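Local coordinates for protein D-aminoacyl-tRNA deacylase (PDB 1YQE) that probably hydrolyses D-aminoacyl-tRNA to free tRNA and D-amino acid, a zinc-dependent recycling that would spare the cell a toxic mischarged product, at residues Pro106-Lys111 / Gly144-Ser149; Ala110-Gln115 / Lys236-Glu241; Leu128-Glu133 / Ala169-Ala174. All blocks are in the same frame, centred on the assembly; numbering follows the deposited sequence.

Contact 1. Residues Pro106-Lys111 / Gly144-Ser149; sequences PYSLAK and GPSEIS
Ile148 O is held by the backbone N of Lys111 at 3.1 Å, with an N-H...O angle of 166°, and water 2 stands 3.0 Å from the same Ile148 O. The bond joins two irregular loops of the α/β fold. Loop 106-111 lies between strand 88-92 and helix 114-125, while loop 144-149 leads into strand 152-159 and folds at Glu147 into an inverse gamma turn closed by a weak bond from Ile148 N to Ser146 O. Water 2 also lies 2.7 Å from Leu109 O, so it spans the two backbones beside the direct Lys111 N to Ile148 O bond.

A second polar group forms around Glu147. Its CB points away from loop 106-111, but the bend at chi2 (-52°) carries CD back, and Glu147 OE2 receives the hydroxyl OG of Ser108 at 2.5 Å, on the syn side and 20° out of the carboxylate plane. Ser146 OG also approaches OE2, at a separation short enough to be doubtful. Water 1 donates to Ser108 OG at 2.8 Å and to Ser146 O, linking the hydroxyl to the facing backbone. His143, just before loop 144-149, belongs to the pyrophosphate pocket, and the peptide bond ahead of Pro145 is cis. Apolar contact is slight, Ala110 CB meeting Ile148 CB at 4.0 Å, while the Lys111 CB methylene rests 3.3 Å from the carbonyl oxygen Ser149 O.

Contact 2. Residues Ala110-Gln115 / Lys236-Glu241; sequences AKPSPQ and KLSEAE
Lys111 NZ donates to Leu237 O and to Glu239 OE1, each at 2.9 Å, the second bond being part of a salt bridge that uses the anti lone pair of OE1. The lysine chain crosses that of Glu239 at about a right angle. Water 3 is a further, weak partner of NZ and donates to Lys236 O, so a second carbonyl of the same helix turn is reached through solvent. The bend at chi2 (73°) places CD beside Leu237, where it lies 3.8 Å from CD1. Next to it, Pro112 CD meets Leu237 CG at 4.0 Å, and Pro112 CG presses tightly on Ser238 CA at 3.5 Å. Behind this shell, a Schellman motif ends helix 228-238, with Glu239 as its positive-phi C-prime residue, and Ser238 OG is turned back onto Ala234 O. His216, from strand 212-218, bonds to Ala110 O and touches Pro112, Leu237 and Ser238. An alanine at Lys111 would probably leave the Glu239 carboxylate without its mate across the contact and Leu237 O without its ammonium donor. A positive charge beside the last carbonyls of a helix is likely to offset their partial negative charge, while the glutamate balances the lysine.

Contact 3. Residues Leu128-Glu133 / Ala169-Ala174; sequences LDRKPE and AAEVVA
Arg130 reaches from its loop to helix 167-182 and there grips Glu171, and its side chain can be followed outward atom by atom. CB points toward the helix. The chain runs extended through CG to CD, and the bend at chi3 (52°) sets NE off that line. CZ then lies 3.9 Å from Val172 CG2, whose methyl sits above the centre of one face of the guanidinium. At the tip, NH1 and NH2 both donate to a single oxygen, Glu171 OE1, at 3.1 Å and 3.2 Å respectively. OE1 lies close to the guanidinium plane. It offers NH1 its syn lone pair, whereas NH2 comes in from above the carboxylate plane, and the two flat groups are turned 32° apart. The same nitrogens have further partners: NH2 forms a salt bridge with Glu168 and NH1 one with Glu175. Since Glu171 OE2 and Glu175 OE2 lie close together, the arginine probably eases the repulsion between them.

Lys131 makes the neighbouring contact. Its CG touches Val172 CG2 at 4.2 Å and its CE lies 4.4 Å from Ala169 CB, while NZ forms salt bridges with Glu133 OE2, at 2.9 Å, and with Asp166. Glu168, Glu171 and Glu175 are spaced by three and four residues, which puts them on one face of helix 167-182. On its buried side, through Ala169 and Val173, this helix packs against Phe89 and Ile157 of the mixed sheet, the layering of helix on strands characteristic of an α/β fold.

From the N terminus, the chain lays down most of the mixed sheet before reaching 106-115, where contact 1 (106-111) and contact 2 (110-115) begin, sharing Ala110 and Lys111. Helix 114-125 follows, and 128-133 opens contact 3. Contact 1 closes first, at 144-149, before contact 3 has found its partner at 169-174, so the two cross. Contact 2 closes last, at 236-241, after 120 intervening residues, and its span encloses contact 3. Contacts 1 and 2 touch, linking a loop beside the mixed sheet to the region of the four-stranded parallel sheet. Contact 3, about 27 Å from contact 2 between centres, ties helix 167-182 to the loop that follows helix 114-125, on the opposite side of the chain's centre.

Contact 1. Residues Pro106-Lys111 / Gly144-Ser149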
ATOM      1  N   PRO A 106      14.646 -11.099   3.101  1.00 21.66           N
ATOM      2  CA  PRO A 106      13.792 -11.822   4.048  1.00 21.00           C
ATOM      3  C   PRO A 106      13.563 -11.000   5.314  1.00 20.19           C
ATOM      4  O   PRO A 106      14.397 -10.170   5.680  1.00 20.36           O
ATOM      5  CB  PRO A 106      14.594 -13.091   4.343  1.00 20.02           C
ATOM      6  CG  PRO A 106      15.414 -13.278   3.103  1.00 23.25           C
ATOM      7  CD  PRO A 106      15.856 -11.875   2.785  1.00 22.92           C
ATOM      8  N   TYR A 107      12.427 -11.227   5.966  1.00 17.64           N
ATOM      9  CA  TYR A 107      12.096 -10.546   7.212  1.00 18.62           C
ATOM     10  C   TYR A 107      12.410  -9.058   7.223  1.00 19.37           C
ATOM     11  O   TYR A 107      12.897  -8.527   8.220  1.00 19.59           O
ATOM     12  CB  TYR A 107      12.822 -11.231   8.372  1.00 17.36           C
ATOM     13  CG  TYR A 107      12.426 -12.681   8.533  1.00 17.20           C
ATOM     14  CD1 TYR A 107      11.191 -13.028   9.083  1.00 17.38           C
ATOM     15  CD2 TYR A 107      13.260 -13.704   8.086  1.00 17.08           C
ATOM     16  CE1 TYR A 107      10.794 -14.360   9.182  1.00 16.63           C
ATOM     17  CE2 TYR A 107      12.871 -15.039   8.179  1.00 16.47           C
ATOM     18  CZ  TYR A 107      11.639 -15.357   8.727  1.00 18.07           C
ATOM     19  OH  TYR A 107      11.245 -16.675   8.823  1.00 18.88           O
ATOM     20  N   SER A 108      12.127  -8.390   6.110  1.00 20.44           N
ATOM     21  CA  SER A 108      12.360  -6.955   5.988  1.00 20.30           C
ATOM     22  C   SER A 108      11.060  -6.325   5.486  1.00 18.13           C
ATOM     23  O   SER A 108      10.416  -6.849   4.581  1.00 16.99           O
ATOM     24  CB  SER A 108      13.501  -6.689   5.006  1.00 21.64           C
ATOM     25  OG  SER A 108      13.870  -5.322   5.018  1.00 25.20           O
ATOM     26  N   LEU A 109      10.682  -5.202   6.081  1.00 16.65           N
ATOM     27  CA  LEU A 109       9.442  -4.526   5.723  1.00 15.02           C
ATOM     28  C   LEU A 109       9.659  -3.088   5.269  1.00 16.28           C
ATOM     29  O   LEU A 109      10.518  -2.389   5.797  1.00 15.88           O
ATOM     30  CB  LEU A 109       8.499  -4.523   6.931  1.00 15.58           C
ATOM     31  CG  LEU A 109       8.089  -5.864   7.551  1.00 15.65           C
ATOM     32  CD1 LEU A 109       7.377  -5.626   8.881  1.00 15.71           C
ATOM     33  CD2 LEU A 109       7.189  -6.615   6.575  1.00 13.56           C
ATOM     34  N   ALA A 110       8.874  -2.650   4.290  1.00 14.99           N
ATOM     35  CA  ALA A 110       8.972  -1.278   3.814  1.00 14.41           C
ATOM     36  C   ALA A 110       8.123  -0.411   4.738  1.00 13.15           C
ATOM     37  O   ALA A 110       7.172  -0.889   5.356  1.00 13.01           O
ATOM     38  CB  ALA A 110       8.462  -1.178   2.379  1.00 15.45           C
ATOM     39  N   LYS A 111       8.479   0.861   4.850  1.00 13.59           N
ATOM     40  CA  LYS A 111       7.733   1.788   5.686  1.00 14.37           C
ATOM     41  C   LYS A 111       6.366   2.047   5.036  1.00 13.25           C
ATOM     42  O   LYS A 111       6.296   2.501   3.902  1.00 14.01           O
ATOM     43  CB  LYS A 111       8.512   3.104   5.811  1.00 12.93           C
ATOM     44  CG  LYS A 111       7.816   4.230   6.579  1.00 16.71           C
ATOM     45  CD  LYS A 111       7.793   3.983   8.071  1.00 17.54           C
ATOM     46  CE  LYS A 111       7.415   5.256   8.825  1.00 16.95           C
ATOM     47  NZ  LYS A 111       7.391   5.058  10.297  1.00 17.07           N
ATOM     48  N   GLY A 144       8.809  -7.564  -2.875  1.00 16.78           N
ATOM     49  CA  GLY A 144       9.674  -6.412  -2.700  1.00 14.50           C
ATOM     50  C   GLY A 144       8.988  -5.182  -3.271  1.00 16.03           C
ATOM     51  O   GLY A 144       7.893  -5.288  -3.822  1.00 16.51           O
ATOM     52  N   PRO A 145       9.590  -3.995  -3.143  1.00 15.28           N
ATOM     53  CA  PRO A 145      10.879  -3.774  -2.483  1.00 16.60           C
ATOM     54  C   PRO A 145      10.708  -3.682  -0.960  1.00 17.50           C
ATOM     55  O   PRO A 145       9.733  -3.112  -0.461  1.00 17.64           O
ATOM     56  CB  PRO A 145      11.353  -2.468  -3.113  1.00 16.64           C
ATOM     57  CG  PRO A 145      10.038  -1.701  -3.243  1.00 16.81           C
ATOM     58  CD  PRO A 145       9.089  -2.754  -3.769  1.00 14.26           C
ATOM     59  N   SER A 146      11.641  -4.262  -0.216  1.00 18.17           N
ATOM     60  CA  SER A 146      11.551  -4.221   1.235  1.00 17.63           C
ATOM     61  C   SER A 146      12.375  -3.085   1.824  1.00 17.55           C
ATOM     62  O   SER A 146      12.073  -2.590   2.909  1.00 17.12           O
ATOM     63  CB  SER A 146      12.022  -5.545   1.834  1.00 18.49           C
ATOM     64  OG  SER A 146      13.372  -5.783   1.494  1.00 15.56           O
ATOM     65  N   GLU A 147      13.407  -2.668   1.099  1.00 17.61           N
ATOM     66  CA  GLU A 147      14.287  -1.618   1.586  1.00 15.83           C
ATOM     67  C   GLU A 147      13.850  -0.210   1.197  1.00 15.05           C
ATOM     68  O   GLU A 147      14.505   0.457   0.403  1.00 16.66           O
ATOM     69  CB  GLU A 147      15.713  -1.884   1.103  1.00 15.15           C
ATOM     70  CG  GLU A 147      16.159  -3.334   1.304  1.00 19.27           C
ATOM     71  CD  GLU A 147      15.951  -3.838   2.723  1.00 19.88           C
ATOM     72  OE1 GLU A 147      16.581  -3.298   3.654  1.00 23.85           O
ATOM     73  OE2 GLU A 147      15.156  -4.780   2.914  1.00 21.18           O
ATOM     74  N   ILE A 148      12.732   0.228   1.765  1.00 15.99           N
ATOM     75  CA  ILE A 148      12.193   1.563   1.513  1.00 15.80           C
ATOM     76  C   ILE A 148      11.945   2.186   2.883  1.00 16.11           C
ATOM     77  O   ILE A 148      11.196   1.635   3.688  1.00 16.39           O
ATOM     78  CB  ILE A 148      10.858   1.506   0.736  1.00 15.76           C
ATOM     79  CG1 ILE A 148      11.054   0.785  -0.604  1.00 15.46           C
ATOM     80  CG2 ILE A 148      10.329   2.923   0.512  1.00 14.73           C
ATOM     81  CD1 ILE A 148      12.000   1.488  -1.585  1.00 13.98           C
ATOM     82  N   SER A 149      12.590   3.320   3.148  1.00 15.37           N
ATOM     83  CA  SER A 149      12.459   4.008   4.431  1.00 15.74           C
ATOM     84  C   SER A 149      11.383   5.079   4.418  1.00 14.45           C
ATOM     85  O   SER A 149      10.812   5.410   5.459  1.00 16.05           O
ATOM     86  CB  SER A 149      13.791   4.651   4.829  1.00 16.99           C
ATOM     87  OG  SER A 149      14.749   3.661   5.127  1.00 25.88           O
TER
HETATM   88  O   HOH W   1      13.380  -2.606   5.327  1.00 43.93           O
HETATM   89  O   HOH W   2      11.680  -0.009   6.178  1.00 23.57           O

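Contact 2. Residues Ala110-Gln115 / Lys236-Glu241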
ATOM      1  N   ALA A 110       8.874  -2.650   4.290  1.00 14.99           N
ATOM      2  CA  ALA A 110       8.972  -1.278   3.814  1.00 14.41           C
ATOM      3  C   ALA A 110       8.123  -0.411   4.738  1.00 13.15           C
ATOM      4  O   ALA A 110       7.172  -0.889   5.356  1.00 13.01           O
ATOM      5  CB  ALA A 110       8.462  -1.178   2.379  1.00 15.45           C
ATOM      6  N   LYS A 111       8.479   0.861   4.850  1.00 13.59           N
ATOM      7  CA  LYS A 111       7.733   1.788   5.686  1.00 14.37           C
ATOM      8  C   LYS A 111       6.366   2.047   5.036  1.00 13.25           C
ATOM      9  O   LYS A 111       6.296   2.501   3.902  1.00 14.01           O
ATOM     10  CB  LYS A 111       8.512   3.104   5.811  1.00 12.93           C
ATOM     11  CG  LYS A 111       7.816   4.230   6.579  1.00 16.71           C
ATOM     12  CD  LYS A 111       7.793   3.983   8.071  1.00 17.54           C
ATOM     13  CE  LYS A 111       7.415   5.256   8.825  1.00 16.95           C
ATOM     14  NZ  LYS A 111       7.391   5.058  10.297  1.00 17.07           N
ATOM     15  N   PRO A 112       5.266   1.744   5.743  1.00 13.01           N
ATOM     16  CA  PRO A 112       3.938   1.980   5.156  1.00 13.17           C
ATOM     17  C   PRO A 112       3.505   3.444   5.227  1.00 15.08           C
ATOM     18  O   PRO A 112       4.166   4.266   5.857  1.00 11.50           O
ATOM     19  CB  PRO A 112       3.028   1.076   5.986  1.00 15.29           C
ATOM     20  CG  PRO A 112       3.680   1.095   7.330  1.00 16.97           C
ATOM     21  CD  PRO A 112       5.161   0.985   7.002  1.00 12.74           C
ATOM     22  N   SER A 113       2.396   3.761   4.564  1.00 13.87           N
ATOM     23  CA  SER A 113       1.843   5.116   4.571  1.00 16.15           C
ATOM     24  C   SER A 113       0.343   4.917   4.798  1.00 14.50           C
ATOM     25  O   SER A 113      -0.473   5.140   3.901  1.00 18.50           O
ATOM     26  CB  SER A 113       2.097   5.803   3.226  1.00 15.65           C
ATOM     27  OG  SER A 113       1.814   7.191   3.297  1.00 16.98           O
ATOM     28  N   PRO A 114      -0.030   4.488   6.014  1.00 16.45           N
ATOM     29  CA  PRO A 114      -1.404   4.209   6.454  1.00 15.14           C
ATOM     30  C   PRO A 114      -2.463   5.268   6.187  1.00 14.27           C
ATOM     31  O   PRO A 114      -3.575   4.942   5.770  1.00 11.98           O
ATOM     32  CB  PRO A 114      -1.241   3.926   7.948  1.00 15.39           C
ATOM     33  CG  PRO A 114       0.149   3.387   8.038  1.00 16.11           C
ATOM     34  CD  PRO A 114       0.907   4.319   7.138  1.00 15.02           C
ATOM     35  N   GLN A 115      -2.129   6.530   6.432  1.00 14.57           N
ATOM     36  CA  GLN A 115      -3.097   7.603   6.219  1.00 14.67           C
ATOM     37  C   GLN A 115      -3.456   7.779   4.750  1.00 14.72           C
ATOM     38  O   GLN A 115      -4.641   7.805   4.391  1.00 15.45           O
ATOM     39  CB  GLN A 115      -2.559   8.922   6.786  1.00 13.47           C
ATOM     40  CG  GLN A 115      -2.207   8.865   8.271  1.00 13.48           C
ATOM     41  CD  GLN A 115      -3.363   8.403   9.149  1.00 11.97           C
ATOM     42  OE1 GLN A 115      -4.513   8.801   8.949  1.00 11.84           O
ATOM     43  NE2 GLN A 115      -3.056   7.572  10.144  1.00  9.23           N
ATOM     44  N   LYS A 236       5.736  -0.833  15.065  1.00 18.23           N
ATOM     45  CA  LYS A 236       6.481   0.412  15.210  1.00 19.65           C
ATOM     46  C   LYS A 236       6.704   1.088  13.865  1.00 19.01           C
ATOM     47  O   LYS A 236       6.618   2.313  13.751  1.00 21.53           O
ATOM     48  CB  LYS A 236       7.823   0.152  15.901  1.00 19.66           C
ATOM     49  CG  LYS A 236       7.687  -0.315  17.334  1.00 21.10           C
ATOM     50  CD  LYS A 236       9.042  -0.639  17.958  1.00 25.15           C
ATOM     51  CE  LYS A 236       9.905   0.602  18.125  1.00 23.39           C
ATOM     52  NZ  LYS A 236      11.199   0.278  18.788  1.00 23.01           N
ATOM     53  N   LEU A 237       6.980   0.289  12.841  1.00 19.18           N
ATOM     54  CA  LEU A 237       7.205   0.812  11.500  1.00 19.35           C
ATOM     55  C   LEU A 237       5.919   1.444  10.958  1.00 18.20           C
ATOM     56  O   LEU A 237       5.947   2.492  10.313  1.00 18.08           O
ATOM     57  CB  LEU A 237       7.661  -0.323  10.575  1.00 19.42           C
ATOM     58  CG  LEU A 237       8.297   0.059   9.239  1.00 20.68           C
ATOM     59  CD1 LEU A 237       9.556   0.878   9.492  1.00 19.19           C
ATOM     60  CD2 LEU A 237       8.634  -1.206   8.453  1.00 18.15           C
ATOM     61  N   SER A 238       4.791   0.800  11.233  1.00 18.30           N
ATOM     62  CA  SER A 238       3.490   1.281  10.779  1.00 17.11           C
ATOM     63  C   SER A 238       2.962   2.431  11.629  1.00 16.77           C
ATOM     64  O   SER A 238       2.015   3.105  11.236  1.00 18.43           O
ATOM     65  CB  SER A 238       2.467   0.142  10.812  1.00 18.65           C
ATOM     66  OG  SER A 238       2.872  -0.947   9.997  1.00 17.30           O
ATOM     67  N   GLU A 239       3.580   2.651  12.786  1.00 19.01           N
ATOM     68  CA  GLU A 239       3.147   3.688  13.724  1.00 19.30           C
ATOM     69  C   GLU A 239       1.736   3.325  14.188  1.00 19.48           C
ATOM     70  O   GLU A 239       0.897   4.185  14.462  1.00 16.27           O
ATOM     71  CB  GLU A 239       3.193   5.079  13.062  1.00 19.51           C
ATOM     72  CG  GLU A 239       4.613   5.454  12.616  1.00 23.45           C
ATOM     73  CD  GLU A 239       4.767   6.890  12.127  1.00 25.79           C
ATOM     74  OE1 GLU A 239       5.775   7.163  11.439  1.00 25.63           O
ATOM     75  OE2 GLU A 239       3.906   7.746  12.432  1.00 24.47           O
ATOM     76  N   ALA A 240       1.502   2.019  14.293  1.00 17.90           N
ATOM     77  CA  ALA A 240       0.217   1.481  14.709  1.00 18.23           C
ATOM     78  C   ALA A 240       0.010   1.508  16.212  1.00 18.48           C
ATOM     79  O   ALA A 240       0.960   1.375  16.988  1.00 19.07           O
ATOM     80  CB  ALA A 240       0.073   0.052  14.211  1.00 14.12           C
ATOM     81  N   GLU A 241      -1.242   1.680  16.617  1.00 17.41           N
ATOM     82  CA  GLU A 241      -1.591   1.676  18.031  1.00 20.43           C
ATOM     83  C   GLU A 241      -2.422   0.431  18.308  1.00 17.48           C
ATOM     84  O   GLU A 241      -2.885   0.223  19.427  1.00 18.95           O
ATOM     85  CB  GLU A 241      -2.407   2.921  18.397  1.00 22.93           C
ATOM     86  CG  GLU A 241      -1.609   4.217  18.436  1.00 29.70           C
ATOM     87  CD  GLU A 241      -0.401   4.137  19.362  1.00 35.11           C
ATOM     88  OE1 GLU A 241      -0.519   3.554  20.463  1.00 36.34           O
ATOM     89  OE2 GLU A 241       0.669   4.668  18.990  1.00 40.43           O
TER
HETATM   90  O   HOH W   3       8.916   4.042  12.793  1.00 30.84           O

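Contact 3. Residues Leu128-Glu133 / Ala169-Ala174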
ATOM      1  N   LEU A 128     -15.928   3.868  -7.474  1.00 20.75           N
ATOM      2  CA  LEU A 128     -16.002   2.477  -7.914  1.00 22.21           C
ATOM      3  C   LEU A 128     -17.147   2.122  -8.862  1.00 22.99           C
ATOM      4  O   LEU A 128     -16.994   1.244  -9.713  1.00 22.01           O
ATOM      5  CB  LEU A 128     -16.044   1.535  -6.706  1.00 21.60           C
ATOM      6  CG  LEU A 128     -14.736   1.292  -5.944  1.00 21.63           C
ATOM      7  CD1 LEU A 128     -15.003   0.364  -4.776  1.00 22.78           C
ATOM      8  CD2 LEU A 128     -13.700   0.674  -6.869  1.00 23.27           C
ATOM      9  N   ASP A 129     -18.288   2.791  -8.727  1.00 22.56           N
ATOM     10  CA  ASP A 129     -19.423   2.482  -9.593  1.00 23.88           C
ATOM     11  C   ASP A 129     -19.235   2.898 -11.049  1.00 22.55           C
ATOM     12  O   ASP A 129     -20.054   2.561 -11.907  1.00 24.12           O
ATOM     13  CB  ASP A 129     -20.706   3.090  -9.029  1.00 24.73           C
ATOM     14  CG  ASP A 129     -21.151   2.411  -7.748  1.00 27.07           C
ATOM     15  OD1 ASP A 129     -21.202   1.164  -7.725  1.00 27.70           O
ATOM     16  OD2 ASP A 129     -21.456   3.119  -6.768  1.00 30.37           O
ATOM     17  N   ARG A 130     -18.158   3.624 -11.331  1.00 22.11           N
ATOM     18  CA  ARG A 130     -17.866   4.038 -12.698  1.00 22.26           C
ATOM     19  C   ARG A 130     -17.353   2.833 -13.480  1.00 24.06           C
ATOM     20  O   ARG A 130     -17.469   2.783 -14.706  1.00 23.22           O
ATOM     21  CB  ARG A 130     -16.817   5.152 -12.723  1.00 21.73           C
ATOM     22  CG  ARG A 130     -17.370   6.549 -12.452  1.00 19.98           C
ATOM     23  CD  ARG A 130     -16.283   7.591 -12.636  1.00 21.08           C
ATOM     24  NE  ARG A 130     -15.621   7.439 -13.930  1.00 20.16           N
ATOM     25  CZ  ARG A 130     -14.461   8.001 -14.251  1.00 20.67           C
ATOM     26  NH1 ARG A 130     -13.819   8.761 -13.373  1.00 20.18           N
ATOM     27  NH2 ARG A 130     -13.935   7.786 -15.448  1.00 22.17           N
ATOM     28  N   LYS A 131     -16.782   1.871 -12.755  1.00 21.91           N
ATOM     29  CA  LYS A 131     -16.255   0.640 -13.338  1.00 23.42           C
ATOM     30  C   LYS A 131     -16.885  -0.522 -12.577  1.00 24.53           C
ATOM     31  O   LYS A 131     -16.218  -1.206 -11.797  1.00 25.95           O
ATOM     32  CB  LYS A 131     -14.730   0.594 -13.196  1.00 23.56           C
ATOM     33  CG  LYS A 131     -14.003   1.686 -13.969  1.00 23.34           C
ATOM     34  CD  LYS A 131     -14.058   1.438 -15.470  1.00 25.05           C
ATOM     35  CE  LYS A 131     -13.253   0.198 -15.849  1.00 26.04           C
ATOM     36  NZ  LYS A 131     -13.354  -0.137 -17.292  1.00 24.30           N
ATOM     37  N   PRO A 132     -18.185  -0.760 -12.803  1.00 25.69           N
ATOM     38  CA  PRO A 132     -18.959  -1.825 -12.157  1.00 26.72           C
ATOM     39  C   PRO A 132     -18.348  -3.223 -12.206  1.00 26.34           C
ATOM     40  O   PRO A 132     -18.550  -4.016 -11.285  1.00 27.19           O
ATOM     41  CB  PRO A 132     -20.302  -1.761 -12.886  1.00 26.59           C
ATOM     42  CG  PRO A 132     -20.411  -0.329 -13.272  1.00 26.92           C
ATOM     43  CD  PRO A 132     -19.023  -0.040 -13.780  1.00 24.67           C
ATOM     44  N   GLU A 133     -17.609  -3.526 -13.270  1.00 26.15           N
ATOM     45  CA  GLU A 133     -17.006  -4.849 -13.409  1.00 26.57           C
ATOM     46  C   GLU A 133     -15.775  -5.017 -12.520  1.00 26.52           C
ATOM     47  O   GLU A 133     -15.234  -6.118 -12.400  1.00 25.98           O
ATOM     48  CB  GLU A 133     -16.623  -5.123 -14.872  1.00 26.60           C
ATOM     49  CG  GLU A 133     -15.356  -4.408 -15.340  1.00 28.03           C
ATOM     50  CD  GLU A 133     -15.588  -2.962 -15.757  1.00 28.57           C
ATOM     51  OE1 GLU A 133     -16.456  -2.288 -15.159  1.00 27.21           O
ATOM     52  OE2 GLU A 133     -14.882  -2.499 -16.678  1.00 26.70           O
ATOM     53  N   ALA A 169      -9.726   2.608 -16.147  1.00 23.47           N
ATOM     54  CA  ALA A 169      -9.361   2.060 -14.848  1.00 23.69           C
ATOM     55  C   ALA A 169      -8.196   2.886 -14.304  1.00 21.93           C
ATOM     56  O   ALA A 169      -8.172   3.244 -13.126  1.00 20.43           O
ATOM     57  CB  ALA A 169      -8.952   0.585 -14.979  1.00 21.67           C
ATOM     58  N   ALA A 170      -7.242   3.200 -15.178  1.00 21.71           N
ATOM     59  CA  ALA A 170      -6.071   3.983 -14.787  1.00 22.18           C
ATOM     60  C   ALA A 170      -6.464   5.411 -14.430  1.00 22.55           C
ATOM     61  O   ALA A 170      -5.853   6.032 -13.562  1.00 20.79           O
ATOM     62  CB  ALA A 170      -5.049   3.997 -15.916  1.00 20.93           C
ATOM     63  N   GLU A 171      -7.488   5.920 -15.108  1.00 21.07           N
ATOM     64  CA  GLU A 171      -7.972   7.274 -14.880  1.00 21.53           C
ATOM     65  C   GLU A 171      -8.660   7.353 -13.512  1.00 21.16           C
ATOM     66  O   GLU A 171      -8.543   8.353 -12.800  1.00 18.79           O
ATOM     67  CB  GLU A 171      -8.938   7.659 -16.009  1.00 24.31           C
ATOM     68  CG  GLU A 171      -9.226   9.147 -16.148  1.00 26.54           C
ATOM     69  CD  GLU A 171     -10.118   9.675 -15.048  1.00 30.09           C
ATOM     70  OE1 GLU A 171     -11.048   8.949 -14.640  1.00 30.15           O
ATOM     71  OE2 GLU A 171      -9.897  10.821 -14.604  1.00 31.98           O
ATOM     72  N   VAL A 172      -9.374   6.290 -13.148  1.00 18.38           N
ATOM     73  CA  VAL A 172     -10.048   6.244 -11.860  1.00 18.20           C
ATOM     74  C   VAL A 172      -9.006   6.189 -10.747  1.00 17.71           C
ATOM     75  O   VAL A 172      -9.142   6.867  -9.729  1.00 16.83           O
ATOM     76  CB  VAL A 172     -10.993   5.022 -11.767  1.00 17.97           C
ATOM     77  CG1 VAL A 172     -11.487   4.842 -10.341  1.00 17.56           C
ATOM     78  CG2 VAL A 172     -12.184   5.224 -12.698  1.00 17.25           C
ATOM     79  N   VAL A 173      -7.961   5.394 -10.948  1.00 16.51           N
ATOM     80  CA  VAL A 173      -6.896   5.283  -9.957  1.00 17.18           C
ATOM     81  C   VAL A 173      -6.189   6.627  -9.800  1.00 19.13           C
ATOM     82  O   VAL A 173      -5.897   7.058  -8.682  1.00 17.63           O
ATOM     83  CB  VAL A 173      -5.843   4.228 -10.369  1.00 17.76           C
ATOM     84  CG1 VAL A 173      -4.584   4.374  -9.496  1.00 16.52           C
ATOM     85  CG2 VAL A 173      -6.423   2.833 -10.218  1.00 16.85           C
ATOM     86  N   ALA A 174      -5.916   7.283 -10.926  1.00 18.27           N
ATOM     87  CA  ALA A 174      -5.240   8.576 -10.906  1.00 19.58           C
ATOM     88  C   ALA A 174      -6.046   9.601 -10.118  1.00 19.00           C
ATOM     89  O   ALA A 174      -5.485  10.367  -9.338  1.00 19.81           O
ATOM     90  CB  ALA A 174      -5.002   9.073 -12.326  1.00 20.45           C
TER